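Local structure of thiamine pyrophosphokinase (1IG0) at residues G15-N20 with E264-K269; I48-P53 with Y76-D81; I117-Q122 with Q154-I159; L253-E258 with T277-G282. The protein transfers a pyrophosphate group from ATP to thiamine, giving thiamine diphosphate and AMP, and is the only yeast enzyme able to make this cofactor. One frame throughout, in Å; residues are numbered along the deposited sequence.

Interaction 1 of 4, residues G15-N20 with E264-K269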
# COMPACT_ATOMS: atom_id res chain seq x y z
N GLY B 15 -25.50 -17.31 -11.05
CA GLY B 15 -26.94 -17.33 -10.84
C GLY B 15 -27.39 -16.77 -9.48
O GLY B 15 -26.65 -16.09 -8.83
N THR B 16 -28.57 -17.11 -9.00
CA THR B 16 -29.07 -16.74 -7.70
C THR B 16 -29.41 -18.09 -7.06
O THR B 16 -30.24 -18.21 -6.16
CB THR B 16 -30.33 -15.85 -7.86
OG1 THR B 16 -31.09 -16.27 -8.99
CG2 THR B 16 -29.96 -14.40 -8.03
N ASP B 17 -28.81 -19.11 -7.68
CA ASP B 17 -28.94 -20.52 -7.30
C ASP B 17 -29.54 -20.86 -5.93
O ASP B 17 -30.63 -21.42 -5.80
CB ASP B 17 -27.58 -21.21 -7.44
CG ASP B 17 -27.04 -21.17 -8.85
OD1 ASP B 17 -27.76 -21.66 -9.73
OD2 ASP B 17 -25.91 -20.66 -9.06
N LEU B 18 -28.79 -20.51 -4.88
CA LEU B 18 -29.23 -20.76 -3.52
C LEU B 18 -28.78 -19.59 -2.66
O LEU B 18 -29.54 -19.04 -1.85
CB LEU B 18 -28.59 -22.04 -2.98
CG LEU B 18 -28.66 -23.31 -3.83
CD1 LEU B 18 -27.73 -24.37 -3.26
CD2 LEU B 18 -30.09 -23.82 -3.88
N ILE B 19 -27.52 -19.23 -2.85
CA ILE B 19 -26.85 -18.15 -2.16
C ILE B 19 -27.74 -16.99 -1.73
O ILE B 19 -28.85 -16.81 -2.24
CB ILE B 19 -25.73 -17.56 -3.03
CG1 ILE B 19 -26.34 -16.91 -4.27
CG2 ILE B 19 -24.76 -18.66 -3.44
CD1 ILE B 19 -25.37 -16.07 -5.08
N ASN B 20 -27.24 -16.19 -0.80
CA ASN B 20 -27.97 -15.04 -0.30
C ASN B 20 -27.17 -13.76 -0.47
O ASN B 20 -26.05 -13.63 0.03
CB ASN B 20 -28.33 -15.26 1.17
CG ASN B 20 -29.34 -16.36 1.36
OD1 ASN B 20 -30.48 -16.27 0.89
ND2 ASN B 20 -28.94 -17.43 2.05
N GLU B 264 -17.45 -18.06 -0.48
CA GLU B 264 -17.71 -18.36 -1.88
C GLU B 264 -17.68 -17.13 -2.78
O GLU B 264 -18.04 -16.03 -2.37
CB GLU B 264 -19.07 -19.05 -2.02
CG GLU B 264 -19.66 -19.00 -3.43
CD GLU B 264 -21.04 -19.62 -3.51
OE1 GLU B 264 -21.87 -19.35 -2.62
OE2 GLU B 264 -21.30 -20.37 -4.47
N THR B 265 -17.23 -17.34 -4.01
CA THR B 265 -17.20 -16.29 -5.01
C THR B 265 -17.73 -16.91 -6.29
O THR B 265 -17.56 -18.10 -6.53
CB THR B 265 -15.77 -15.77 -5.29
OG1 THR B 265 -14.99 -16.80 -5.90
CG2 THR B 265 -15.11 -15.32 -4.00
N ARG B 266 -18.41 -16.09 -7.09
CA ARG B 266 -18.97 -16.53 -8.36
C ARG B 266 -18.73 -15.39 -9.33
O ARG B 266 -19.14 -14.26 -9.08
CB ARG B 266 -20.48 -16.79 -8.24
CG ARG B 266 -20.86 -17.95 -7.33
CD ARG B 266 -22.37 -18.17 -7.35
NE ARG B 266 -22.77 -19.34 -6.56
CZ ARG B 266 -24.03 -19.77 -6.46
NH1 ARG B 266 -25.01 -19.15 -7.09
NH2 ARG B 266 -24.30 -20.84 -5.71
N GLY B 267 -18.04 -15.67 -10.43
CA GLY B 267 -17.79 -14.62 -11.40
C GLY B 267 -16.36 -14.12 -11.47
O GLY B 267 -16.09 -13.10 -12.10
N LEU B 268 -15.44 -14.82 -10.81
CA LEU B 268 -14.03 -14.44 -10.83
C LEU B 268 -13.30 -15.51 -11.64
O LEU B 268 -13.66 -16.69 -11.58
CB LEU B 268 -13.46 -14.39 -9.41
CG LEU B 268 -13.95 -13.29 -8.46
CD1 LEU B 268 -13.35 -13.52 -7.08
CD2 LEU B 268 -13.55 -11.92 -9.00
N LYS B 269 -12.29 -15.10 -12.41
CA LYS B 269 -11.52 -16.04 -13.22
C LYS B 269 -11.16 -17.25 -12.37
O LYS B 269 -11.17 -18.38 -12.84
CB LYS B 269 -10.24 -15.37 -13.74
CG LYS B 269 -9.35 -16.28 -14.57
CD LYS B 269 -10.03 -16.79 -15.83
CE LYS B 269 -9.08 -17.66 -16.63
NZ LYS B 269 -9.73 -18.22 -17.86
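Asp17 and Arg266 meet in a salt bridge, with Asp17 OD2 lying 2.6 Å from Arg266 NH1. The carboxylate does not lie flat against the guanidinium; the two planes are 62° apart. Ile19 supplies the apolar half of the grip. Its CG2 methyl rests over one face of the guanidinium, 3.2 Å from Arg266 NH2 and displaced toward the rim, while Ile19 CD1 reaches Arg266 NH1 at 3.7 Å. The same CG2 also touches Glu264 OE1 at 3.1 Å, so one methyl closes tightly on two charged groups.

A second carboxylate positions the arginine. The chain of Arg266 is extended from CG to NE, and NE gives a hydrogen bond of 2.8 Å to Glu264 OE2, meeting that oxygen from above the carboxylate plane; the bond from NH2 to the same oxygen is weak. The single positive group is therefore held between two acids, whose nearest charged oxygens, Asp17 OD2 and Glu264 OE2, stay 6.5 Å apart, and the positive charge between them probably offsets their repulsion. Farther out, backbone bonds from Glu264 to Asp299 and from Arg266 to Phe297 fix both residues on strand 260-266, and Phe297 also packs against the side chains of Ile19 and Arg266.

What results is a surface salt-bridge network of Asp17, Glu264 and Arg266, tying the irregular loop between strands 4-7 and 23-26 to the five-stranded sheet of the thiamine-binding beta sandwich.

Interaction 2 of 4, residues I48-P53 with Y76-D81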
# COMPACT_ATOMS: atom_id res chain seq x y z
N ILE B 48 -1.06 15.27 -7.12
CA ILE B 48 -2.20 14.86 -7.93
C ILE B 48 -1.69 14.50 -9.33
O ILE B 48 -0.92 15.25 -9.92
CB ILE B 48 -3.24 15.99 -8.04
CG1 ILE B 48 -3.73 16.38 -6.64
CG2 ILE B 48 -4.41 15.55 -8.91
CD1 ILE B 48 -4.69 17.55 -6.62
N ASP B 49 -2.12 13.35 -9.84
CA ASP B 49 -1.68 12.90 -11.16
C ASP B 49 -2.83 12.49 -12.07
O ASP B 49 -2.63 12.20 -13.25
CB ASP B 49 -0.71 11.72 -11.01
CG ASP B 49 -1.32 10.57 -10.24
OD1 ASP B 49 -2.42 10.12 -10.61
OD2 ASP B 49 -0.68 10.10 -9.27
N ILE B 50 -4.04 12.47 -11.52
CA ILE B 50 -5.22 12.10 -12.28
C ILE B 50 -5.38 12.97 -13.53
O ILE B 50 -5.07 14.16 -13.51
CB ILE B 50 -6.50 12.24 -11.42
CG1 ILE B 50 -7.71 11.69 -12.17
CG2 ILE B 50 -6.72 13.71 -11.06
CD1 ILE B 50 -9.00 11.74 -11.37
N PRO B 51 -5.85 12.38 -14.64
CA PRO B 51 -6.04 13.14 -15.88
C PRO B 51 -7.02 14.29 -15.65
O PRO B 51 -7.99 14.15 -14.89
CB PRO B 51 -6.59 12.09 -16.84
CG PRO B 51 -5.88 10.85 -16.39
CD PRO B 51 -6.01 10.93 -14.89
N ARG B 52 -6.78 15.41 -16.31
CA ARG B 52 -7.63 16.59 -16.16
C ARG B 52 -9.09 16.39 -16.52
O ARG B 52 -9.98 16.75 -15.75
CB ARG B 52 -7.05 17.76 -16.95
CG ARG B 52 -5.91 18.44 -16.23
CD ARG B 52 -5.37 19.62 -17.00
NE ARG B 52 -4.56 20.45 -16.12
CZ ARG B 52 -5.07 21.19 -15.14
NH1 ARG B 52 -6.38 21.21 -14.94
NH2 ARG B 52 -4.27 21.92 -14.37
N PRO B 53 -9.37 15.85 -17.72
CA PRO B 53 -10.77 15.64 -18.12
C PRO B 53 -11.54 14.86 -17.05
O PRO B 53 -12.69 15.17 -16.75
CB PRO B 53 -10.63 14.86 -19.42
CG PRO B 53 -9.36 15.39 -19.99
CD PRO B 53 -8.45 15.40 -18.78
N TYR B 76 -3.38 23.48 -5.65
CA TYR B 76 -2.88 24.75 -6.16
C TYR B 76 -1.92 24.54 -7.32
O TYR B 76 -2.06 25.16 -8.38
CB TYR B 76 -2.18 25.52 -5.04
CG TYR B 76 -1.71 26.90 -5.43
CD1 TYR B 76 -2.60 27.97 -5.53
CD2 TYR B 76 -0.36 27.15 -5.70
CE1 TYR B 76 -2.17 29.24 -5.88
CE2 TYR B 76 0.08 28.42 -6.06
CZ TYR B 76 -0.83 29.46 -6.14
OH TYR B 76 -0.39 30.72 -6.49
N ASP B 77 -0.94 23.67 -7.12
CA ASP B 77 0.05 23.39 -8.16
C ASP B 77 -0.54 22.58 -9.31
O ASP B 77 -0.22 22.82 -10.48
CB ASP B 77 1.25 22.63 -7.58
CG ASP B 77 1.99 23.43 -6.53
OD1 ASP B 77 2.12 24.66 -6.69
OD2 ASP B 77 2.46 22.82 -5.54
N TYR B 78 -1.40 21.62 -8.98
CA TYR B 78 -2.03 20.78 -9.99
C TYR B 78 -2.62 21.65 -11.10
O TYR B 78 -2.59 21.28 -12.27
CB TYR B 78 -3.13 19.93 -9.36
CG TYR B 78 -3.88 19.06 -10.35
CD1 TYR B 78 -3.22 18.07 -11.09
CD2 TYR B 78 -5.25 19.22 -10.56
CE1 TYR B 78 -3.91 17.27 -11.99
CE2 TYR B 78 -5.95 18.42 -11.46
CZ TYR B 78 -5.27 17.45 -12.18
OH TYR B 78 -5.96 16.65 -13.07
N LEU B 79 -3.14 22.80 -10.72
CA LEU B 79 -3.75 23.71 -11.68
C LEU B 79 -2.86 24.92 -11.96
O LEU B 79 -3.34 26.03 -12.16
CB LEU B 79 -5.12 24.16 -11.17
CG LEU B 79 -6.07 22.98 -10.88
CD1 LEU B 79 -7.42 23.50 -10.40
CD2 LEU B 79 -6.24 22.14 -12.13
N ASP B 80 -1.55 24.67 -11.96
CA ASP B 80 -0.54 25.70 -12.20
C ASP B 80 -0.88 26.65 -13.34
O ASP B 80 -0.70 27.86 -13.24
CB ASP B 80 0.81 25.07 -12.58
CG ASP B 80 1.62 24.64 -11.38
OD1 ASP B 80 1.72 25.43 -10.42
OD2 ASP B 80 2.17 23.52 -11.41
N ASP B 81 -1.36 26.07 -14.43
CA ASP B 81 -1.62 26.82 -15.64
C ASP B 81 -2.79 27.85 -15.74
O ASP B 81 -2.57 29.07 -15.63
CB ASP B 81 -1.65 25.80 -16.79
CG ASP B 81 -0.46 24.89 -16.75
OD1 ASP B 81 0.62 25.38 -16.31
OD2 ASP B 81 -0.60 23.71 -17.15
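The ring of Tyr78 is sandwiched between Ile48 and Arg52. On one face lies Ile48 CG2, a CH-pi contact 3.6 Å from the ring centroid; over the opposite face stands the guanidinium of Arg52, its CZ 4.9 Å from the centroid in a cation-pi contact. The guanidinium is nearly parallel to the ring, the planes being 18° apart. At the ring edge is the carbonyl oxygen of Ile50, and Phe55 adds an edge-to-face contact from helix 52-61.

The setting is a pair of successive beta-alpha-beta crossovers in the alpha-beta-alpha catalytic domain: helix 52-61 links the parallel strands 38-43 and 64-68, and helix 71-78 begins the next connection. Tyr78 thus carries the end of one helix onto the loop that leads into the other, where Pro51 occupies the N-cap position. Its CG stands anti to the backbone N (chi1 178°), on the side of the loop, and the hydroxyl gives a 2.7 Å hydrogen bond to Ile50 O, arriving from above the carbonyl plane. The bond fixes the ring's far end, while Ile50 CG2 touches Tyr78 OH at 3.6 Å.

Arg52 and Tyr78 run past each other in opposite directions. The arginine chain is extended from CG to NE, and a turn at the last torsion (chi4 -71°) sets CZ over the ring; its NH1 is hydrogen-bonded to Tyr56 OH, one helical turn on. Where helix 71-78 ends, Leu79 CD2 comes up near the guanidinium plane, at its edge, 3.0 Å from both Arg52 NH1 and Arg52 NH2.

Interaction 3 of 4, residues I117-Q122 with Q154-I159. With VIB (3-(4-amino-2-methyl-pyrimidin-5-ylmethyl)-5-(2-hydroxy-ethyl)-4-methyl-thiazol-3-ium), chain D.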
# COMPACT_ATOMS: atom_id res chain seq x y z
N ILE B 117 -9.70 25.73 8.38
CA ILE B 117 -9.78 25.37 9.79
C ILE B 117 -8.48 24.76 10.30
O ILE B 117 -7.98 23.78 9.74
CB ILE B 117 -10.93 24.36 10.03
CG1 ILE B 117 -12.25 24.95 9.53
CG2 ILE B 117 -11.01 24.01 11.51
CD1 ILE B 117 -13.40 23.97 9.55
N LYS B 118 -7.95 25.35 11.37
CA LYS B 118 -6.71 24.87 11.96
C LYS B 118 -7.00 23.94 13.14
O LYS B 118 -7.83 24.24 14.00
CB LYS B 118 -5.86 26.06 12.41
CG LYS B 118 -4.51 25.69 13.03
CD LYS B 118 -3.63 26.93 13.15
CE LYS B 118 -2.29 26.63 13.81
NZ LYS B 118 -2.43 26.33 15.26
N GLN B 119 -6.30 22.81 13.17
CA GLN B 119 -6.42 21.81 14.23
C GLN B 119 -5.00 21.33 14.51
O GLN B 119 -4.36 20.73 13.65
CB GLN B 119 -7.30 20.64 13.78
CG GLN B 119 -8.77 21.01 13.62
CD GLN B 119 -9.47 21.21 14.96
OE1 GLN B 119 -9.91 20.26 15.60
NE2 GLN B 119 -9.55 22.46 15.40
N THR B 120 -4.51 21.60 15.72
CA THR B 120 -3.14 21.26 16.09
C THR B 120 -2.87 19.89 16.69
O THR B 120 -1.72 19.47 16.77
CB THR B 120 -2.57 22.30 17.07
OG1 THR B 120 -3.27 22.21 18.32
CG2 THR B 120 -2.73 23.70 16.51
N THR B 121 -3.91 19.18 17.13
CA THR B 121 -3.71 17.88 17.75
C THR B 121 -2.89 16.92 16.90
O THR B 121 -3.15 16.74 15.71
CB THR B 121 -5.04 17.19 18.10
OG1 THR B 121 -4.78 15.97 18.81
CG2 THR B 121 -5.83 16.87 16.84
N GLN B 122 -1.89 16.30 17.52
CA GLN B 122 -1.03 15.34 16.84
C GLN B 122 -1.46 13.92 17.22
O GLN B 122 -0.68 12.98 17.08
CB GLN B 122 0.43 15.56 17.23
CG GLN B 122 1.02 16.87 16.74
CD GLN B 122 0.81 17.08 15.25
OE1 GLN B 122 -0.14 17.73 14.83
NE2 GLN B 122 1.70 16.50 14.45
N GLN B 154 -15.01 35.12 16.20
CA GLN B 154 -13.98 34.34 16.87
C GLN B 154 -13.02 33.74 15.85
O GLN B 154 -13.43 33.32 14.77
CB GLN B 154 -14.60 33.23 17.71
CG GLN B 154 -15.44 33.73 18.88
CD GLN B 154 -14.61 34.45 19.91
OE1 GLN B 154 -13.90 33.82 20.70
NE2 GLN B 154 -14.67 35.77 19.90
N SER B 155 -11.74 33.70 16.20
CA SER B 155 -10.73 33.14 15.31
C SER B 155 -10.97 31.66 15.06
O SER B 155 -11.60 30.97 15.86
CB SER B 155 -9.33 33.34 15.91
OG SER B 155 -9.22 32.71 17.18
N ASN B 156 -10.48 31.19 13.92
CA ASN B 156 -10.63 29.79 13.52
C ASN B 156 -12.10 29.39 13.42
O ASN B 156 -12.47 28.25 13.68
CB ASN B 156 -9.89 28.88 14.51
CG ASN B 156 -9.53 27.54 13.90
OD1 ASN B 156 -9.04 27.47 12.77
ND2 ASN B 156 -9.76 26.46 14.65
N HIS B 157 -12.93 30.35 13.04
CA HIS B 157 -14.37 30.13 12.88
C HIS B 157 -15.05 29.60 14.14
O HIS B 157 -16.06 28.90 14.06
CB HIS B 157 -14.60 29.16 11.71
CG HIS B 157 -14.10 29.68 10.40
ND1 HIS B 157 -14.73 30.69 9.71
CD2 HIS B 157 -13.01 29.35 9.67
CE1 HIS B 157 -14.05 30.96 8.61
NE2 HIS B 157 -13.00 30.16 8.56
N GLY B 158 -14.50 29.95 15.30
CA GLY B 158 -15.08 29.52 16.56
C GLY B 158 -14.83 28.07 16.92
O GLY B 158 -15.46 27.53 17.83
N ILE B 159 -13.91 27.43 16.21
CA ILE B 159 -13.58 26.03 16.47
C ILE B 159 -12.34 25.95 17.35
O ILE B 159 -11.30 26.53 17.03
CB ILE B 159 -13.32 25.28 15.15
CG1 ILE B 159 -14.55 25.41 14.24
CG2 ILE B 159 -13.02 23.82 15.42
CD1 ILE B 159 -14.35 24.88 12.84
CM2 VIB D . 0.96 5.73 19.27
N4A VIB D . 0.19 10.58 18.58
CM4 VIB D . 2.07 12.97 14.38
O1 VIB D . -1.24 12.13 10.91
C7 VIB D . -0.19 13.05 11.23
C6 VIB D . -0.40 13.59 12.67
C2 VIB D . -0.49 10.52 15.07
S1 VIB D . -1.64 11.26 13.91
C5 VIB D . -0.29 12.43 13.65
C4 VIB D . 0.79 12.14 14.41
N3 VIB D . 0.63 11.10 15.16
C7A VIB D . 1.68 10.58 16.08
C4A VIB D . 0.76 9.37 18.13
N3A VIB D . 0.59 8.20 18.89
C2A VIB D . 1.14 6.98 18.46
N1A VIB D . 1.87 6.94 17.26
C6A VIB D . 2.05 8.11 16.49
C5A VIB D . 1.49 9.33 16.92
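Asn156 reaches across to the backbone of Lys118 and pairs with it as a peptide group would. From CB its CG lies anti to the backbone N (chi1 -157°), which brings the amide carbon within 3.7 Å of both Lys118 N and Lys118 O. The tip then does the work. OD1 accepts the N-H of Lys118 at 2.8 Å, nearly straight at 169° and on an in-plane lone pair. ND2 gives one hydrogen to Lys118 O at 3.0 Å and the other to Ile159 O at 2.8 Å, so both amide hydrogens are used and the rotation of the group is fixed.

Lys118 O is gripped twice, for Gln119 NE2 also donates to it, at 2.8 Å; the two amides are nearly coplanar. Gln119 is held in turn through OE1 by Ile165 N. Beside this polar clasp, Ile117 CD1 meets Ile159 CD1 at 3.5 Å, and Leu133 of helix 126-139 packs on Ile117. Asn156, His157 and Gly158 all have positive phi, forming the tight bend that presents the asparagine.

Strand 115-118 is the outermost of its sheet within the chain, and Asn156 occupies the N-H and C=O of Lys118 at its end. Beyond it the chain runs on to Gln122, whose O accepts a 3.0 Å hydrogen bond from thiamine N4A, in a compound active site to which Trp270 and Ser285 of the second subunit also contribute.

Interaction 4 of 4, residues L253-E258 with T277-G282; sequences LLPIGE and TSVVTG
Thr277 OG1, which sits 3.5 Å from Pro255 CG, is gripped by two polar partners: a water donates to it at 2.8 Å, and Arg283 O is hydrogen-bonded to it. The same water donates to Leu253 O, also at 2.8 Å, so it bridges the two chain segments. Pro255 is the centre of an inverse gamma turn, closed by a weak bond from Ile256 N to Leu254 O, by which the chain turns away from strand 248-254. The contact lies in the thiamine-binding beta sandwich and joins the end of this strand, part of the large mixed sheet, to the end of strand 275-277, an outermost strand, within the chain, of the five-stranded sheet.

The proline ring lies between the two water bridges. Thr277 OG1 is anti to its backbone N (chi1 -174°), which leaves CG2 between the N and the carbonyl carbon, facing Pro255 CB at 4.0 Å; hydroxyl and methyl thus both touch the ring. A second water serves the far side of the proline, donating to Pro255 O at 2.6 Å and accepting from Val279 N at 2.9 Å. No direct hydrogen bond crosses the contact; these two waters supply the polar links.

After Thr277 the chain curls, with Ser278 OG receiving weak bonds from Val280 N and Thr281 N. The second subunit packs on this region: its Thr204 meets Val279, and its Phe196 meets Leu254. Val279 CG2 completes the contact, lying 3.6 Å from Pro255 O and 4.1 Å from Pro255 CG.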
# COMPACT_ATOMS: atom_id res chain seq x y z
N LEU B 253 -8.75 -9.63 -3.76
CA LEU B 253 -9.48 -9.73 -2.50
C LEU B 253 -8.41 -9.61 -1.43
O LEU B 253 -7.61 -10.53 -1.23
CB LEU B 253 -10.20 -11.08 -2.42
CG LEU B 253 -11.46 -11.22 -3.28
CD1 LEU B 253 -11.14 -11.02 -4.75
CD2 LEU B 253 -12.07 -12.59 -3.06
N LEU B 254 -8.40 -8.48 -0.73
CA LEU B 254 -7.37 -8.20 0.27
C LEU B 254 -7.81 -8.17 1.73
O LEU B 254 -8.48 -7.23 2.15
CB LEU B 254 -6.71 -6.87 -0.09
CG LEU B 254 -6.55 -6.66 -1.60
CD1 LEU B 254 -6.13 -5.23 -1.89
CD2 LEU B 254 -5.54 -7.66 -2.16
N PRO B 255 -7.43 -9.19 2.51
CA PRO B 255 -7.79 -9.26 3.93
C PRO B 255 -6.77 -8.47 4.75
O PRO B 255 -6.10 -9.02 5.63
CB PRO B 255 -7.74 -10.76 4.21
CG PRO B 255 -6.56 -11.19 3.39
CD PRO B 255 -6.81 -10.46 2.07
N ILE B 256 -6.66 -7.19 4.45
CA ILE B 256 -5.72 -6.31 5.14
C ILE B 256 -6.17 -6.06 6.58
O ILE B 256 -7.31 -5.66 6.82
CB ILE B 256 -5.60 -4.96 4.41
CG1 ILE B 256 -5.39 -5.19 2.92
CG2 ILE B 256 -4.44 -4.15 4.99
CD1 ILE B 256 -5.40 -3.92 2.08
N GLY B 257 -5.29 -6.31 7.54
CA GLY B 257 -5.64 -6.08 8.93
C GLY B 257 -6.17 -7.28 9.70
O GLY B 257 -5.97 -7.38 10.91
N GLU B 258 -6.87 -8.18 9.01
CA GLU B 258 -7.41 -9.35 9.69
C GLU B 258 -7.76 -10.48 8.73
O GLU B 258 -8.38 -10.26 7.69
CB GLU B 258 -8.63 -8.95 10.54
CG GLU B 258 -9.99 -9.38 10.00
CD GLU B 258 -11.12 -8.97 10.93
OE1 GLU B 258 -10.93 -9.04 12.17
OE2 GLU B 258 -12.20 -8.59 10.44
N THR B 277 -8.31 -16.97 3.86
CA THR B 277 -7.45 -15.95 3.28
C THR B 277 -6.78 -15.11 4.37
O THR B 277 -7.43 -14.69 5.33
CB THR B 277 -8.24 -15.03 2.32
OG1 THR B 277 -7.33 -14.12 1.67
CG2 THR B 277 -9.30 -14.24 3.08
N SER B 278 -5.48 -14.88 4.21
CA SER B 278 -4.71 -14.10 5.18
C SER B 278 -3.41 -13.56 4.60
O SER B 278 -2.71 -14.26 3.86
CB SER B 278 -4.39 -14.97 6.40
OG SER B 278 -3.38 -14.37 7.19
N VAL B 279 -3.09 -12.32 4.95
CA VAL B 279 -1.85 -11.70 4.49
C VAL B 279 -0.65 -12.39 5.13
O VAL B 279 0.42 -12.46 4.54
CB VAL B 279 -1.82 -10.19 4.86
CG1 VAL B 279 -0.43 -9.61 4.59
CG2 VAL B 279 -2.87 -9.44 4.05
N VAL B 280 -0.85 -12.92 6.33
CA VAL B 280 0.21 -13.59 7.06
C VAL B 280 0.57 -14.96 6.49
O VAL B 280 1.74 -15.34 6.47
CB VAL B 280 -0.16 -13.75 8.56
CG1 VAL B 280 0.99 -14.41 9.31
CG2 VAL B 280 -0.49 -12.39 9.16
N THR B 281 -0.44 -15.70 6.02
CA THR B 281 -0.19 -17.02 5.45
C THR B 281 0.16 -16.91 3.97
O THR B 281 0.63 -17.88 3.36
CB THR B 281 -1.42 -17.94 5.59
OG1 THR B 281 -2.51 -17.40 4.82
CG2 THR B 281 -1.85 -18.06 7.05
N GLY B 282 -0.07 -15.74 3.40
CA GLY B 282 0.23 -15.53 1.99
C GLY B 282 -0.91 -15.95 1.09
O GLY B 282 -0.82 -15.82 -0.14
O HOH W 1 -7.96 -13.25 -0.91
O HOH W 2 -4.98 -11.11 6.81

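Interactions 1 and 4 belong to the thiamine-binding sandwich and touch, Leu268 CD1 meeting Leu253 CD1 at 4.1 Å, whereas interactions 2 and 3 lie in the catalytic part, their centres about 28 Å apart. Along the chain, interactions 2 and 3 are both nested within the loop that interaction 1 closes. Interactions 3 and 4 reach the same long mixed sheet, yet their centres are about 39 Å apart. Thiamine ties these regions together across the dimer: it is hydrogen-bonded at 117-122 and by Ser285 of the partner subunit. From a bound thiamine, the side chain of Thr277 is about 8 Å away and that of Glu264 about 12 Å.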